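Local coordinates for oxidoreductase, short chain dehydrogenase/reductase family protein (Bifidobacterium adolescentis L2-32, PDB 6OW4), which acts as an NADH-dependent 20beta-hydroxysteroid dehydrogenase, a short-chain dehydrogenase/reductase that probably interconverts a ketone and a hydroxyl group at steroid carbon 20, at residues F[111-125]-F[162-176]. Numbering follows the deposited sequence.
Sequences LKTQLVEQLGTVDFA and IAHEIMREHGHGGSL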
loop_
_atom_site.group_PDB
_atom_site.type_symbol
_atom_site.label_atom_id
_atom_site.label_comp_id
_atom_site.label_asym_id
_atom_site.label_seq_id
_atom_site.Cartn_x
_atom_site.Cartn_y
_atom_site.Cartn_z
ATOM N N LEU F 111 16.890 18.924 -26.146
ATOM C CA LEU F 111 17.612 17.841 -25.419
ATOM C C LEU F 111 17.351 16.503 -26.122
ATOM O O LEU F 111 18.323 15.752 -26.337
ATOM C CB LEU F 111 17.148 17.787 -23.959
ATOM C CG LEU F 111 17.829 16.725 -23.093
ATOM C CD1 LEU F 111 19.296 17.062 -22.870
ATOM C CD2 LEU F 111 17.111 16.564 -21.762
ATOM N N LYS F 112 16.085 16.227 -26.452
ATOM C CA LYS F 112 15.643 15.029 -27.217
ATOM C C LYS F 112 16.497 14.901 -28.485
ATOM O O LYS F 112 17.012 13.797 -28.740
ATOM C CB LYS F 112 14.156 15.136 -27.567
ATOM C CG LYS F 112 13.532 13.876 -28.156
ATOM C CD LYS F 112 12.093 14.064 -28.598
ATOM C CE LYS F 112 11.370 12.760 -28.868
ATOM N NZ LYS F 112 12.041 11.959 -29.918
ATOM N N THR F 113 16.647 15.998 -29.233
ATOM C CA THR F 113 17.424 16.072 -30.501
ATOM C C THR F 113 18.885 15.693 -30.234
ATOM O O THR F 113 19.422 14.868 -31.000
ATOM C CB THR F 113 17.307 17.463 -31.138
ATOM O OG1 THR F 113 15.925 17.667 -31.433
ATOM C CG2 THR F 113 18.132 17.624 -32.395
ATOM N N GLN F 114 19.494 16.264 -29.189
ATOM C CA GLN F 114 20.949 16.131 -28.900
ATOM C C GLN F 114 21.250 14.749 -28.308
ATOM O O GLN F 114 22.324 14.201 -28.630
ATOM C CB GLN F 114 21.420 17.262 -27.983
ATOM C CG GLN F 114 21.459 18.618 -28.676
ATOM C CD GLN F 114 22.108 18.528 -30.035
ATOM O OE1 GLN F 114 23.256 18.108 -30.167
ATOM N NE2 GLN F 114 21.365 18.905 -31.063
ATOM N N LEU F 115 20.347 14.210 -27.481
ATOM C CA LEU F 115 20.454 12.834 -26.926
ATOM C C LEU F 115 20.589 11.834 -28.081
ATOM O O LEU F 115 21.506 10.998 -28.026
ATOM C CB LEU F 115 19.224 12.523 -26.066
ATOM C CG LEU F 115 19.242 13.101 -24.652
ATOM C CD1 LEU F 115 17.884 12.946 -23.987
ATOM C CD2 LEU F 115 20.326 12.451 -23.805
ATOM N N VAL F 116 19.723 11.937 -29.094
ATOM C CA VAL F 116 19.697 11.023 -30.277
ATOM C C VAL F 116 20.979 11.227 -31.097
ATOM O O VAL F 116 21.606 10.213 -31.463
ATOM C CB VAL F 116 18.433 11.241 -31.134
ATOM C CG1 VAL F 116 18.470 10.437 -32.426
ATOM C CG2 VAL F 116 17.162 10.925 -30.358
ATOM N N GLU F 117 21.355 12.483 -31.365
ATOM C CA GLU F 117 22.463 12.851 -32.291
ATOM C C GLU F 117 23.826 12.580 -31.639
ATOM O O GLU F 117 24.628 11.845 -32.245
ATOM C CB GLU F 117 22.360 14.319 -32.713
ATOM C CG GLU F 117 21.320 14.568 -33.790
ATOM C CD GLU F 117 21.291 15.990 -34.324
ATOM O OE1 GLU F 117 21.903 16.876 -33.689
ATOM O OE2 GLU F 117 20.657 16.210 -35.375
ATOM N N GLN F 118 24.083 13.167 -30.465
ATOM C CA GLN F 118 25.417 13.150 -29.803
ATOM C C GLN F 118 25.697 11.765 -29.206
ATOM O O GLN F 118 26.862 11.327 -29.274
ATOM C CB GLN F 118 25.512 14.243 -28.734
ATOM C CG GLN F 118 25.445 15.656 -29.303
ATOM C CD GLN F 118 25.778 16.733 -28.297
ATOM O OE1 GLN F 118 26.353 16.476 -27.242
ATOM N NE2 GLN F 118 25.424 17.965 -28.627
ATOM N N LEU F 119 24.675 11.098 -28.656
ATOM C CA LEU F 119 24.818 9.829 -27.889
ATOM C C LEU F 119 24.554 8.626 -28.807
ATOM O O LEU F 119 25.369 7.681 -28.786
ATOM C CB LEU F 119 23.850 9.851 -26.701
ATOM C CG LEU F 119 24.360 9.217 -25.408
ATOM C CD1 LEU F 119 25.601 9.933 -24.894
ATOM C CD2 LEU F 119 23.272 9.225 -24.345
ATOM N N GLY F 120 23.457 8.663 -29.570
ATOM C CA GLY F 120 23.058 7.598 -30.511
ATOM C C GLY F 120 21.624 7.155 -30.280
ATOM O O GLY F 120 20.842 7.166 -31.249
ATOM N N THR F 121 21.294 6.776 -29.041
ATOM C CA THR F 121 19.937 6.340 -28.614
ATOM C C THR F 121 19.824 6.421 -27.086
ATOM O O THR F 121 20.799 6.858 -26.441
ATOM C CB THR F 121 19.617 4.927 -29.121
ATOM O OG1 THR F 121 18.252 4.648 -28.807
ATOM C CG2 THR F 121 20.506 3.857 -28.522
ATOM N N VAL F 122 18.672 6.008 -26.548
ATOM C CA VAL F 122 18.368 5.975 -25.086
ATOM C C VAL F 122 17.805 4.589 -24.745
ATOM O O VAL F 122 16.655 4.307 -25.136
ATOM C CB VAL F 122 17.402 7.113 -24.697
ATOM C CG1 VAL F 122 16.856 6.958 -23.285
ATOM C CG2 VAL F 122 18.057 8.477 -24.861
ATOM N N ASP F 123 18.609 3.760 -24.068
ATOM C CA ASP F 123 18.229 2.425 -23.531
ATOM C C ASP F 123 17.675 2.590 -22.111
ATOM O O ASP F 123 16.814 1.785 -21.722
ATOM C CB ASP F 123 19.419 1.463 -23.508
ATOM C CG ASP F 123 19.984 1.135 -24.879
ATOM O OD1 ASP F 123 19.317 0.392 -25.626
ATOM O OD2 ASP F 123 21.086 1.628 -25.189
ATOM N N PHE F 124 18.171 3.576 -21.361
ATOM C CA PHE F 124 17.738 3.876 -19.972
ATOM C C PHE F 124 17.664 5.391 -19.759
ATOM O O PHE F 124 18.338 6.143 -20.485
ATOM C CB PHE F 124 18.698 3.243 -18.963
ATOM C CG PHE F 124 20.095 3.807 -19.009
ATOM C CD1 PHE F 124 20.445 4.902 -18.231
ATOM C CD2 PHE F 124 21.056 3.255 -19.841
ATOM C CE1 PHE F 124 21.727 5.426 -18.282
ATOM C CE2 PHE F 124 22.339 3.777 -19.886
ATOM C CZ PHE F 124 22.674 4.861 -19.107
ATOM N N ALA F 125 16.871 5.814 -18.774
ATOM C CA ALA F 125 16.739 7.219 -18.330
ATOM C C ALA F 125 16.541 7.241 -16.813
ATOM O O ALA F 125 15.599 6.584 -16.331
ATOM C CB ALA F 125 15.598 7.888 -19.054
ATOM N N ILE F 162 10.196 12.076 -23.414
ATOM C CA ILE F 162 11.199 12.093 -24.522
ATOM C C ILE F 162 12.025 10.801 -24.475
ATOM O O ILE F 162 12.446 10.339 -25.550
ATOM C CB ILE F 162 12.084 13.360 -24.494
ATOM C CG1 ILE F 162 12.947 13.460 -23.231
ATOM C CG2 ILE F 162 11.237 14.607 -24.695
ATOM C CD1 ILE F 162 14.126 14.395 -23.375
ATOM N N ALA F 163 12.230 10.233 -23.284
ATOM C CA ALA F 163 12.997 8.984 -23.061
ATOM C C ALA F 163 12.304 7.813 -23.770
ATOM O O ALA F 163 12.961 7.163 -24.610
ATOM C CB ALA F 163 13.155 8.724 -21.584
ATOM N N HIS F 164 11.028 7.564 -23.459
ATOM C CA HIS F 164 10.245 6.429 -24.023
ATOM C C HIS F 164 9.774 6.765 -25.444
ATOM O O HIS F 164 9.438 5.818 -26.183
ATOM C CB HIS F 164 9.114 6.001 -23.070
ATOM C CG HIS F 164 7.981 6.962 -22.938
ATOM N ND1 HIS F 164 7.102 7.219 -23.971
ATOM C CD2 HIS F 164 7.546 7.686 -21.884
ATOM C CE1 HIS F 164 6.192 8.081 -23.567
ATOM N NE2 HIS F 164 6.441 8.383 -22.290
ATOM N N GLU F 165 9.765 8.049 -25.819
ATOM C CA GLU F 165 9.524 8.506 -27.216
ATOM C C GLU F 165 10.665 8.005 -28.111
ATOM O O GLU F 165 10.367 7.379 -29.147
ATOM C CB GLU F 165 9.400 10.031 -27.288
ATOM C CG GLU F 165 7.984 10.537 -27.068
ATOM C CD GLU F 165 7.838 12.049 -26.993
ATOM O OE1 GLU F 165 8.861 12.752 -27.101
ATOM O OE2 GLU F 165 6.696 12.521 -26.827
ATOM N N ILE F 166 11.915 8.270 -27.717
ATOM C CA ILE F 166 13.150 7.858 -28.450
ATOM C C ILE F 166 13.144 6.334 -28.623
ATOM O O ILE F 166 13.410 5.868 -29.747
ATOM C CB ILE F 166 14.419 8.348 -27.719
ATOM C CG1 ILE F 166 14.580 9.867 -27.822
ATOM C CG2 ILE F 166 15.659 7.624 -28.229
ATOM C CD1 ILE F 166 15.463 10.473 -26.751
ATOM N N MET F 167 12.853 5.602 -27.541
ATOM C CA MET F 167 12.903 4.117 -27.477
ATOM C C MET F 167 11.989 3.518 -28.549
ATOM O O MET F 167 12.473 2.681 -29.336
ATOM C CB MET F 167 12.464 3.619 -26.097
ATOM C CG MET F 167 13.499 3.862 -25.019
ATOM S SD MET F 167 12.840 3.599 -23.358
ATOM C CE MET F 167 14.231 4.126 -22.360
ATOM N N ARG F 168 10.719 3.931 -28.571
ATOM C CA ARG F 168 9.695 3.429 -29.526
ATOM C C ARG F 168 10.062 3.871 -30.947
ATOM O O ARG F 168 9.980 3.030 -31.864
ATOM C CB ARG F 168 8.306 3.928 -29.120
ATOM C CG ARG F 168 7.801 3.333 -27.814
ATOM C CD ARG F 168 6.429 3.864 -27.461
ATOM N NE ARG F 168 6.479 5.263 -27.062
ATOM C CZ ARG F 168 5.423 6.065 -26.969
ATOM N NH1 ARG F 168 4.210 5.616 -27.254
ATOM N NH2 ARG F 168 5.584 7.321 -26.593
ATOM N N GLU F 169 10.469 5.134 -31.111
ATOM C CA GLU F 169 10.889 5.727 -32.411
ATOM C C GLU F 169 12.100 4.968 -32.964
ATOM O O GLU F 169 12.193 4.843 -34.201
ATOM C CB GLU F 169 11.199 7.217 -32.250
ATOM C CG GLU F 169 9.954 8.081 -32.156
ATOM C CD GLU F 169 10.188 9.502 -31.674
ATOM O OE1 GLU F 169 11.358 9.934 -31.655
ATOM O OE2 GLU F 169 9.202 10.174 -31.315
ATOM N N HIS F 170 12.988 4.488 -32.086
ATOM C CA HIS F 170 14.203 3.705 -32.443
ATOM C C HIS F 170 13.871 2.209 -32.508
ATOM O O HIS F 170 14.719 1.445 -33.009
ATOM C CB HIS F 170 15.347 4.016 -31.467
ATOM C CG HIS F 170 15.987 5.339 -31.720
ATOM N ND1 HIS F 170 17.261 5.641 -31.280
ATOM C CD2 HIS F 170 15.550 6.424 -32.394
ATOM C CE1 HIS F 170 17.571 6.864 -31.653
ATOM N NE2 HIS F 170 16.541 7.364 -32.343
ATOM N N GLY F 171 12.691 1.814 -32.015
ATOM C CA GLY F 171 12.133 0.455 -32.159
ATOM C C GLY F 171 12.859 -0.557 -31.292
ATOM O O GLY F 171 13.294 -1.589 -31.831
ATOM N N HIS F 172 12.979 -0.276 -29.991
ATOM C CA HIS F 172 13.603 -1.171 -28.979
ATOM C C HIS F 172 13.089 -0.819 -27.578
ATOM O O HIS F 172 12.424 0.228 -27.429
ATOM C CB HIS F 172 15.136 -1.115 -29.077
ATOM C CG HIS F 172 15.725 0.237 -28.845
ATOM N ND1 HIS F 172 15.943 0.743 -27.577
ATOM C CD2 HIS F 172 16.163 1.180 -29.708
ATOM C CE1 HIS F 172 16.479 1.943 -27.670
ATOM N NE2 HIS F 172 16.623 2.234 -28.966
ATOM N N GLY F 173 13.394 -1.674 -26.598
ATOM C CA GLY F 173 12.958 -1.537 -25.194
ATOM C C GLY F 173 13.869 -0.615 -24.403
ATOM O O GLY F 173 14.710 0.063 -25.027
ATOM N N GLY F 174 13.714 -0.590 -23.076
ATOM C CA GLY F 174 14.526 0.248 -22.175
ATOM C C GLY F 174 14.024 0.224 -20.743
ATOM O O GLY F 174 13.041 -0.488 -20.471
ATOM N N SER F 175 14.678 0.985 -19.860
ATOM C CA SER F 175 14.411 1.029 -18.397
ATOM C C SER F 175 14.318 2.483 -17.920
ATOM O O SER F 175 15.347 3.187 -17.962
ATOM C CB SER F 175 15.471 0.277 -17.638
ATOM O OG SER F 175 15.226 0.326 -16.239
ATOM N N LEU F 176 13.129 2.905 -17.479
ATOM C CA LEU F 176 12.882 4.237 -16.869
ATOM C C LEU F 176 12.994 4.107 -15.349
ATOM O O LEU F 176 12.290 3.249 -14.784
ATOM C CB LEU F 176 11.490 4.735 -17.268
ATOM C CG LEU F 176 11.183 4.735 -18.764
ATOM C CD1 LEU F 176 9.719 5.061 -19.007
ATOM C CD2 LEU F 176 12.083 5.714 -19.506
HETATM O O HOH W 1 16.964 -1.935 -24.985
#
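Lys-112 is the main bump on helix 105-119: its chain lies in the hollow formed by Ile-162, Glu-165, Ile-166 and Glu-169 on helix 142-170. CG stands anti to the backbone N (chi1 -171°), which lays the methylenes along the Ile-162 side chain, and a bend at the last torsion turns NZ to Glu-169 OE1, a 2.8 Å salt bridge on the syn side of the carboxylate. Glu-165 crosses the lysine chain at about a right angle, its OE1 against Lys-112 CE, while OE2 forms a salt bridge with Arg-161. Deeper in, Ile-162 CD1 rests against both Leu-111 CD2 and Leu-115 CD1. Ile-166 fills the next gap, its CD1 3.8 Å from Val-122 CG2 and also against Val-116 CG2. Below them, where helix 142-170 lies on the sheet, Ala-163 CB meets Ala-125 CB at 3.6 Å, and Phe-45 touches both.

At the far end Thr-121 OG1 hydrogen-bonds to two imidazoles, 2.8 Å from His-170 ND1 and 2.9 Å from His-172 NE2. Each ring has a face covered from within its own segment: Ile-166 CG2 sits over the centre of His-170, and Met-167 O over that of His-172. His-172 ND1 donates to Gly-173 O, which fixes the turn of its ring. The edge of His-170 also receives Val-116 CG1. The helix behind these rings ends in a Schellman motif at Gly-171.

Beyond the turns the chains pair as parallel strands, with Ala-125 N hydrogen-bonded to Ser-175 O at 3.1 Å. Helical segments 111-119 and 162-170 cross at -45°. Strand 124-127, helix 142-170 and strand 174-179 form a beta-alpha-beta crossover, and helix 105-119, leading into its first strand, packs beside its helix, as in the Rossmann fold of short-chain dehydrogenases/reductases.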